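Local coordinates for Dhd127_b (Synthetic construct, PDB 6DLM), which forms one half of a computationally designed coiled-coil heterodimer, a helical hairpin that pairs with a partner chain of matching design, at residues L19-E24 with A57-R62; L26-E31 with R51-I56. One frame throughout, in Å; residues are numbered along the deposited sequence.

Interaction 1 (L19-E24 with A57-R62); sequences LRLIEE and ADEIRR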
ATOM      1  N   LEU B  19       7.420  -0.078   3.674  1.00 14.19           N
ATOM      2  CA  LEU B  19       7.176   0.811   2.544  1.00 12.76           C
ATOM      3  C   LEU B  19       7.786   0.235   1.248  1.00 14.33           C
ATOM      4  O   LEU B  19       7.190   0.344   0.199  1.00 16.22           O
ATOM      5  CB  LEU B  19       7.722   2.211   2.812  1.00 16.05           C
ATOM      6  CG  LEU B  19       6.949   3.044   3.835  1.00 16.34           C
ATOM      7  CD1 LEU B  19       7.516   4.453   3.876  1.00 20.51           C
ATOM      8  CD2 LEU B  19       5.465   3.078   3.514  1.00 22.27           C
ATOM      9  N   ARG B  20       8.955  -0.377   1.337  1.00 16.42           N
ATOM     10  CA  ARG B  20       9.546  -0.979   0.149  1.00 16.40           C
ATOM     11  C   ARG B  20       8.644  -2.103  -0.394  1.00 18.81           C
ATOM     12  O   ARG B  20       8.448  -2.191  -1.594  1.00 20.53           O
ATOM     13  CB  ARG B  20      10.959  -1.478   0.430  1.00 19.52           C
ATOM     14  CG  ARG B  20      11.969  -0.347   0.482  1.00 26.82           C
ATOM     15  CD  ARG B  20      13.406  -0.831   0.532  1.00 21.87           C
ATOM     16  NE  ARG B  20      13.742  -1.439   1.804  1.00 28.31           N
ATOM     17  CZ  ARG B  20      14.123  -0.759   2.877  1.00 27.60           C
ATOM     18  NH1 ARG B  20      14.205   0.558   2.830  1.00 27.46           N
ATOM     19  NH2 ARG B  20      14.413  -1.395   3.997  1.00 26.04           N
ATOM     20  N   LEU B  21       8.105  -2.941   0.481  1.00 15.78           N
ATOM     21  CA  LEU B  21       7.170  -3.975   0.039  1.00 12.27           C
ATOM     22  C   LEU B  21       5.896  -3.346  -0.564  1.00 14.73           C
ATOM     23  O   LEU B  21       5.401  -3.812  -1.572  1.00 12.56           O
ATOM     24  CB  LEU B  21       6.812  -4.914   1.182  1.00 22.81           C
ATOM     25  CG  LEU B  21       6.089  -6.205   0.806  1.00 26.33           C
ATOM     26  CD1 LEU B  21       6.864  -7.013  -0.220  1.00 25.52           C
ATOM     27  CD2 LEU B  21       5.845  -7.036   2.046  1.00 28.38           C
ATOM     28  N   ILE B  22       5.393  -2.292   0.062  1.00 11.64           N
ATOM     29  CA  ILE B  22       4.222  -1.597  -0.454  1.00 12.42           C
ATOM     30  C   ILE B  22       4.499  -1.008  -1.842  1.00 13.60           C
ATOM     31  O   ILE B  22       3.678  -1.107  -2.730  1.00 14.08           O
ATOM     32  CB  ILE B  22       3.784  -0.485   0.512  1.00 12.31           C
ATOM     33  CG1 ILE B  22       3.152  -1.110   1.757  1.00 11.31           C
ATOM     34  CG2 ILE B  22       2.806   0.457  -0.166  1.00 16.57           C
ATOM     35  CD1 ILE B  22       2.791  -0.112   2.830  1.00 15.10           C
ATOM     36  N   GLU B  23       5.657  -0.394  -2.018  1.00 16.56           N
ATOM     37  CA  GLU B  23       6.019   0.131  -3.332  1.00 14.29           C
ATOM     38  C   GLU B  23       6.131  -1.018  -4.363  1.00 12.91           C
ATOM     39  O   GLU B  23       5.754  -0.844  -5.505  1.00 16.75           O
ATOM     40  CB  GLU B  23       7.253   1.019  -3.255  1.00 21.27           C
ATOM     41  CG  GLU B  23       7.004   2.194  -2.315  1.00 25.07           C
ATOM     42  CD  GLU B  23       7.719   3.463  -2.720  1.00 44.17           C
ATOM     43  OE1 GLU B  23       7.097   4.540  -2.659  1.00 38.20           O
ATOM     44  OE2 GLU B  23       8.901   3.387  -3.101  1.00 65.51           O
ATOM     45  N   GLU B  24       6.614  -2.173  -3.937  1.00 16.51           N
ATOM     46  CA  GLU B  24       6.658  -3.325  -4.826  1.00 14.86           C
ATOM     47  C   GLU B  24       5.224  -3.692  -5.251  1.00 14.29           C
ATOM     48  O   GLU B  24       4.990  -3.995  -6.408  1.00 11.78           O
ATOM     49  CB  GLU B  24       7.314  -4.522  -4.145  1.00 17.88           C
ATOM     50  CG  GLU B  24       7.323  -5.773  -5.005  1.00 23.89           C
ATOM     51  CD  GLU B  24       8.193  -6.885  -4.433  1.00 49.22           C
ATOM     52  OE1 GLU B  24       9.049  -6.597  -3.579  1.00 50.61           O
ATOM     53  OE2 GLU B  24       8.027  -8.048  -4.846  1.00 46.10           O
ATOM     54  N   ALA B  57       0.207  -8.475  -0.704  1.00 15.33           N
ATOM     55  CA  ALA B  57      -0.744  -7.817   0.196  1.00 17.26           C
ATOM     56  C   ALA B  57      -0.912  -8.572   1.521  1.00 15.81           C
ATOM     57  O   ALA B  57      -1.051  -7.953   2.560  1.00 14.30           O
ATOM     58  CB  ALA B  57      -2.097  -7.659  -0.471  1.00 15.86           C
ATOM     59  N   ASP B  58      -0.912  -9.894   1.468  1.00 13.99           N
ATOM     60  CA  ASP B  58      -1.034 -10.665   2.689  1.00 13.39           C
ATOM     61  C   ASP B  58       0.147 -10.401   3.637  1.00 14.81           C
ATOM     62  O   ASP B  58      -0.043 -10.212   4.820  1.00 14.99           O
ATOM     63  CB  ASP B  58      -1.100 -12.144   2.355  1.00 16.04           C
ATOM     64  CG  ASP B  58      -1.192 -13.002   3.583  1.00 40.21           C
ATOM     65  OD1 ASP B  58      -2.288 -13.508   3.862  1.00 39.24           O
ATOM     66  OD2 ASP B  58      -0.169 -13.150   4.277  1.00 54.23           O
ATOM     67  N   GLU B  59       1.354 -10.419   3.098  1.00 17.42           N
ATOM     68  CA  GLU B  59       2.550 -10.111   3.870  1.00 14.87           C
ATOM     69  C   GLU B  59       2.537  -8.646   4.372  1.00 14.36           C
ATOM     70  O   GLU B  59       2.947  -8.377   5.482  1.00 15.29           O
ATOM     71  CB  GLU B  59       3.799 -10.392   3.041  1.00 22.63           C
ATOM     72  CG  GLU B  59       5.110 -10.116   3.752  1.00 23.99           C
ATOM     73  CD  GLU B  59       5.337 -10.997   4.968  1.00 39.66           C
ATOM     74  OE1 GLU B  59       6.308 -10.737   5.695  1.00 22.43           O
ATOM     75  OE2 GLU B  59       4.545 -11.931   5.199  1.00 33.44           O
ATOM     76  N   ILE B  60       2.071  -7.726   3.544  1.00 12.11           N
ATOM     77  CA  ILE B  60       1.989  -6.337   3.968  1.00 11.47           C
ATOM     78  C   ILE B  60       1.044  -6.201   5.161  1.00 14.07           C
ATOM     79  O   ILE B  60       1.367  -5.513   6.107  1.00 15.34           O
ATOM     80  CB  ILE B  60       1.491  -5.424   2.837  1.00 16.79           C
ATOM     81  CG1 ILE B  60       2.595  -5.204   1.807  1.00 16.75           C
ATOM     82  CG2 ILE B  60       1.020  -4.101   3.398  1.00 14.07           C
ATOM     83  CD1 ILE B  60       2.085  -4.761   0.462  1.00 15.15           C
ATOM     84  N   ARG B  61      -0.102  -6.860   5.114  1.00 12.64           N
ATOM     85  CA  ARG B  61      -1.023  -6.801   6.234  1.00 14.27           C
ATOM     86  C   ARG B  61      -0.389  -7.396   7.499  1.00 14.67           C
ATOM     87  O   ARG B  61      -0.475  -6.806   8.556  1.00 14.73           O
ATOM     88  CB  ARG B  61      -2.334  -7.503   5.881  1.00 12.04           C
ATOM     89  CG  ARG B  61      -3.131  -8.026   7.061  1.00 23.31           C
ATOM     90  CD  ARG B  61      -3.767  -6.929   7.888  1.00 24.44           C
ATOM     91  NE  ARG B  61      -4.772  -6.166   7.158  1.00 20.65           N
ATOM     92  CZ  ARG B  61      -5.458  -5.158   7.682  1.00 21.06           C
ATOM     93  NH1 ARG B  61      -5.241  -4.796   8.932  1.00 24.70           N
ATOM     94  NH2 ARG B  61      -6.345  -4.506   6.958  1.00 14.93           N
ATOM     95  N   ARG B  62       0.273  -8.536   7.387  1.00 11.97           N
ATOM     96  CA  ARG B  62       0.901  -9.105   8.571  1.00 17.15           C
ATOM     97  C   ARG B  62       1.974  -8.173   9.154  1.00 14.32           C
ATOM     98  O   ARG B  62       2.002  -7.957  10.352  1.00 18.70           O
ATOM     99  CB  ARG B  62       1.534 -10.461   8.257  1.00 18.54           C
ATOM    100  CG  ARG B  62       2.235 -11.087   9.448  1.00 17.60           C
ATOM    101  CD  ARG B  62       2.971 -12.359   9.073  1.00 21.32           C
ATOM    102  NE  ARG B  62       4.216 -12.081   8.376  1.00 18.66           N
ATOM    103  CZ  ARG B  62       5.326 -11.707   8.991  1.00 24.40           C
ATOM    104  NH1 ARG B  62       5.332 -11.567  10.302  1.00 24.95           N
ATOM    105  NH2 ARG B  62       6.421 -11.461   8.298  1.00 41.51           N
TER

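Interaction 2 (L26-E31 with R51-I56); sequences LETQKE and RRSKEI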
ATOM      1  N   LEU B  26       2.642  -1.617  -5.346  1.00 11.94           N
ATOM      2  CA  LEU B  26       2.175  -0.561  -6.230  1.00 11.06           C
ATOM      3  C   LEU B  26       2.767  -0.732  -7.642  1.00 12.05           C
ATOM      4  O   LEU B  26       2.063  -0.558  -8.610  1.00 15.25           O
ATOM      5  CB  LEU B  26       2.509   0.819  -5.663  1.00 12.81           C
ATOM      6  CG  LEU B  26       1.679   1.192  -4.429  1.00 14.33           C
ATOM      7  CD1 LEU B  26       2.132   2.500  -3.802  1.00 18.99           C
ATOM      8  CD2 LEU B  26       0.216   1.278  -4.809  1.00 17.56           C
ATOM      9  N   GLU B  27       4.042  -1.077  -7.744  1.00 12.39           N
ATOM     10  CA  GLU B  27       4.645  -1.299  -9.059  1.00 13.00           C
ATOM     11  C   GLU B  27       3.975  -2.471  -9.801  1.00 11.44           C
ATOM     12  O   GLU B  27       3.751  -2.394 -10.998  1.00 16.19           O
ATOM     13  CB  GLU B  27       6.148  -1.537  -8.943  1.00 23.08           C
ATOM     14  CG  GLU B  27       6.869  -1.478 -10.278  1.00 42.42           C
ATOM     15  CD  GLU B  27       8.381  -1.452 -10.139  1.00 61.23           C
ATOM     16  OE1 GLU B  27       8.976  -2.506  -9.846  1.00 45.64           O
ATOM     17  OE2 GLU B  27       8.976  -0.377 -10.344  1.00 49.21           O
ATOM     18  N   THR B  28       3.677  -3.537  -9.078  1.00 11.70           N
ATOM     19  CA  THR B  28       2.982  -4.667  -9.661  1.00 13.02           C
ATOM     20  C   THR B  28       1.587  -4.236 -10.152  1.00  9.25           C
ATOM     21  O   THR B  28       1.192  -4.566 -11.246  1.00 12.89           O
ATOM     22  CB  THR B  28       2.809  -5.768  -8.610  1.00 21.47           C
ATOM     23  OG1 THR B  28       4.093  -6.157  -8.120  1.00 15.26           O
ATOM     24  CG2 THR B  28       2.098  -6.944  -9.194  1.00 17.58           C
ATOM     25  N   GLN B  29       0.877  -3.491  -9.328  1.00 13.22           N
ATOM     26  CA  GLN B  29      -0.426  -2.959  -9.705  1.00  9.71           C
ATOM     27  C   GLN B  29      -0.350  -1.959 -10.879  1.00  9.53           C
ATOM     28  O   GLN B  29      -1.246  -1.915 -11.709  1.00 13.16           O
ATOM     29  CB  GLN B  29      -1.124  -2.374  -8.486  1.00 15.90           C
ATOM     30  CG  GLN B  29      -1.607  -3.464  -7.553  1.00 14.55           C
ATOM     31  CD  GLN B  29      -2.867  -4.140  -8.072  1.00 13.96           C
ATOM     32  OE1 GLN B  29      -3.790  -3.478  -8.502  1.00 12.86           O
ATOM     33  NE2 GLN B  29      -2.901  -5.460  -8.023  1.00 15.83           N
ATOM     34  N   LYS B  30       0.675  -1.115 -10.917  1.00 12.15           N
ATOM     35  CA  LYS B  30       0.838  -0.214 -12.042  1.00 15.06           C
ATOM     36  C   LYS B  30       1.054  -0.997 -13.358  1.00 13.53           C
ATOM     37  O   LYS B  30       0.498  -0.625 -14.375  1.00 14.92           O
ATOM     38  CB  LYS B  30       1.990   0.751 -11.793  1.00 11.22           C
ATOM     39  CG  LYS B  30       2.092   1.847 -12.837  1.00 28.06           C
ATOM     40  CD  LYS B  30       0.782   2.600 -13.000  1.00 38.81           C
ATOM     41  CE  LYS B  30       0.443   3.401 -11.753  1.00 67.63           C
ATOM     42  NZ  LYS B  30      -0.621   4.422 -11.967  1.00 52.54           N
ATOM     43  N   GLU B  31       1.856  -2.052 -13.338  1.00 10.58           N
ATOM     44  CA  GLU B  31       2.023  -2.827 -14.567  1.00 14.17           C
ATOM     45  C   GLU B  31       0.661  -3.403 -14.991  1.00 17.57           C
ATOM     46  O   GLU B  31       0.300  -3.326 -16.153  1.00 14.11           O
ATOM     47  CB  GLU B  31       3.032  -3.964 -14.401  1.00 15.39           C
ATOM     48  CG  GLU B  31       3.155  -4.852 -15.636  1.00 13.99           C
ATOM     49  CD  GLU B  31       4.075  -6.051 -15.447  1.00 12.68           C
ATOM     50  OE1 GLU B  31       4.831  -6.070 -14.476  1.00 18.34           O
ATOM     51  OE2 GLU B  31       4.060  -6.963 -16.284  1.00 17.57           O
ATOM     52  N   ARG B  51      -2.266 -12.629  -8.847  1.00 16.24           N
ATOM     53  CA  ARG B  51      -1.854 -13.646  -7.885  1.00 13.65           C
ATOM     54  C   ARG B  51      -0.694 -13.144  -7.019  1.00 14.33           C
ATOM     55  O   ARG B  51      -0.725 -13.283  -5.810  1.00 20.66           O
ATOM     56  CB  ARG B  51      -1.419 -14.918  -8.617  1.00 20.41           C
ATOM     57  CG  ARG B  51      -1.201 -16.120  -7.719  1.00 19.32           C
ATOM     58  CD  ARG B  51      -0.436 -17.222  -8.432  1.00 24.66           C
ATOM     59  NE  ARG B  51       0.942 -16.832  -8.692  1.00 17.97           N
ATOM     60  CZ  ARG B  51       1.881 -16.769  -7.758  1.00 22.15           C
ATOM     61  NH1 ARG B  51       1.591 -17.089  -6.509  1.00 21.55           N
ATOM     62  NH2 ARG B  51       3.111 -16.393  -8.066  1.00 22.74           N
ATOM     63  N   ARG B  52       0.318 -12.556  -7.636  1.00 13.60           N
ATOM     64  CA  ARG B  52       1.417 -11.992  -6.870  1.00  8.71           C
ATOM     65  C   ARG B  52       0.938 -10.847  -5.958  1.00 15.29           C
ATOM     66  O   ARG B  52       1.369 -10.746  -4.821  1.00 16.81           O
ATOM     67  CB  ARG B  52       2.517 -11.474  -7.790  1.00 16.85           C
ATOM     68  CG  ARG B  52       3.086 -12.512  -8.732  1.00 15.48           C
ATOM     69  CD  ARG B  52       4.233 -11.934  -9.552  1.00 17.06           C
ATOM     70  NE  ARG B  52       4.753 -12.904 -10.504  1.00 19.59           N
ATOM     71  CZ  ARG B  52       5.744 -12.667 -11.351  1.00 15.54           C
ATOM     72  NH1 ARG B  52       6.328 -11.488 -11.373  1.00 17.74           N
ATOM     73  NH2 ARG B  52       6.142 -13.617 -12.176  1.00 18.92           N
ATOM     74  N   SER B  53       0.031 -10.019  -6.449  1.00 15.98           N
ATOM     75  CA  SER B  53      -0.464  -8.932  -5.624  1.00 15.12           C
ATOM     76  C   SER B  53      -1.126  -9.475  -4.349  1.00 20.94           C
ATOM     77  O   SER B  53      -0.902  -8.943  -3.280  1.00 14.42           O
ATOM     78  CB  SER B  53      -1.455  -8.075  -6.395  1.00 11.02           C
ATOM     79  OG  SER B  53      -0.815  -7.373  -7.429  1.00 14.69           O
ATOM     80  N   LYS B  54      -1.897 -10.542  -4.473  1.00 16.35           N
ATOM     81  CA  LYS B  54      -2.518 -11.124  -3.303  1.00 11.76           C
ATOM     82  C   LYS B  54      -1.452 -11.610  -2.300  1.00 16.22           C
ATOM     83  O   LYS B  54      -1.609 -11.401  -1.109  1.00 16.26           O
ATOM     84  CB  LYS B  54      -3.431 -12.280  -3.697  1.00 11.50           C
ATOM     85  CG  LYS B  54      -4.710 -11.867  -4.401  1.00 24.30           C
ATOM     86  CD  LYS B  54      -5.545 -13.090  -4.741  1.00 25.23           C
ATOM     87  CE  LYS B  54      -6.803 -12.753  -5.518  1.00 36.17           C
ATOM     88  NZ  LYS B  54      -7.261 -13.912  -6.336  1.00 36.48           N
ATOM     89  N   GLU B  55      -0.392 -12.252  -2.777  1.00 14.78           N
ATOM     90  CA  GLU B  55       0.666 -12.711  -1.879  1.00 14.98           C
ATOM     91  C   GLU B  55       1.354 -11.555  -1.166  1.00 18.62           C
ATOM     92  O   GLU B  55       1.565 -11.598   0.033  1.00 16.79           O
ATOM     93  CB  GLU B  55       1.776 -13.417  -2.661  1.00 23.61           C
ATOM     94  CG  GLU B  55       1.479 -14.808  -3.171  1.00 48.27           C
ATOM     95  CD  GLU B  55       2.695 -15.420  -3.852  1.00 51.72           C
ATOM     96  OE1 GLU B  55       3.503 -14.664  -4.435  1.00 34.21           O
ATOM     97  OE2 GLU B  55       2.849 -16.655  -3.798  1.00 47.10           O
ATOM     98  N   ILE B  56       1.735 -10.543  -1.927  1.00 13.56           N
ATOM     99  CA  ILE B  56       2.388  -9.390  -1.334  1.00 13.70           C
ATOM    100  C   ILE B  56       1.465  -8.665  -0.342  1.00 11.93           C
ATOM    101  O   ILE B  56       1.885  -8.348   0.754  1.00 16.56           O
ATOM    102  CB  ILE B  56       2.870  -8.411  -2.411  1.00 16.32           C
ATOM    103  CG1 ILE B  56       3.787  -9.128  -3.397  1.00 18.20           C
ATOM    104  CG2 ILE B  56       3.590  -7.243  -1.771  1.00 16.90           C
ATOM    105  CD1 ILE B  56       4.257  -8.251  -4.531  1.00 18.76           C
TER

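Interaction 1 (L19-E24 with A57-R62)
Midway along the antiparallel helical hairpin of this chain, Leu21 and Ile22 of helix 7-37 pack against Ile60 and Glu59 of helix 44-75. The short segment axes approach to 9.9 Å with 155° between their directions. Ile60 reaches toward the other helix, its CG1 lying 3.7 Å from Leu21 CD2. Its CD1 goes on to the backbone and stands 3.9 Å from Ile22 CA, while Ile22 CG1, 4.0 Å from Ile60 CD1, crosses it at about a right angle. In the two-chain assembly, Ile22 packs on Leu18 of the Dhd127_a chain, which places Ile22 at the interface with the partner, as expected of a designed coiled-coil core. With CG anti to the backbone N (chi1 -167°), Leu21 sets its CD2 against both neighbours, touching Ile60 CG1 and lying 3.6 Å from Glu59 CG. The Glu59 chain bends at chi2, and its carboxylate is gripped side-on by Arg62 one turn later, with NH2 2.7 Å from Glu59 OE1 and NE 3.2 Å from Glu59 OE2; Gln63 NE2 also bonds Glu59 OE1. With the CG methylene and carboxylate gone, as in an alanine here, Arg62 and Gln63 would probably lose their shared acceptor and Leu21 CD2 part of its packing.

Interaction 2 (L26-E31 with R51-I56)
The axes of segments 26-31 and 51-56 approach to 9.8 Å, with 160° between their N-to-C directions, nearly antiparallel, and the CA atoms of Thr28 and Ser53 are the nearest pair at 6.8 Å. Across this gap Gln29 makes the one hydrogen bond between the segments, donating from NE2 to Ser53 OG at 2.9 Å with an N-H...O angle of 160°. Its CG lies beside the backbone N and the chain then folds at chi2 (-77°), which swings the amide toward the facing helix. Ser53 OG lies almost in the amide plane, so the N-H is well directed. The same hydroxyl bonds Leu49 O of its own helix, a turn earlier, and is therefore tied to both helices. Thr28 comes in beside it with its methyl, CG2 being 3.4 Å from Ser53 OG, while Thr28 OG1 is bonded to Glu24 O on its own helix. Ile56 CD1 lies at the looser distance of 4.2 Å from Thr28 OG1, a plain van der Waals approach. Gln29 NE2 also bonds Ser29 OG of the Dhd127_a chain, so one amide links both helices of this hairpin to the partner. Buried polar bonds of this kind, consistent with the hydrogen-bond networks used in designed heterodimers to set specificity, suggest that Gln29 and Ser53 probably favour a partner that offers a matching polar group over one that buries them against purely apolar side chains.

Interactions 1 and 2 join the same two helices, 7-37 and 44-75, with their centres 10 Å apart, and interaction 2 is nested within the chain loop that interaction 1 closes. They meet directly: Leu21 CD1 packs 3.6 Å from Ile56 CG2. Both are partly buried, each with two buried residues among the four that touch. Interaction 1, 2 Å from the centre of the chain, is apolar across the helices and keeps its salt bridge on one helix, toward the surface. Interaction 2, 8 Å from that centre and nearer the hairpin turn, buries less area, 160 against 190 Å², and places a directional polar bond in the interior instead.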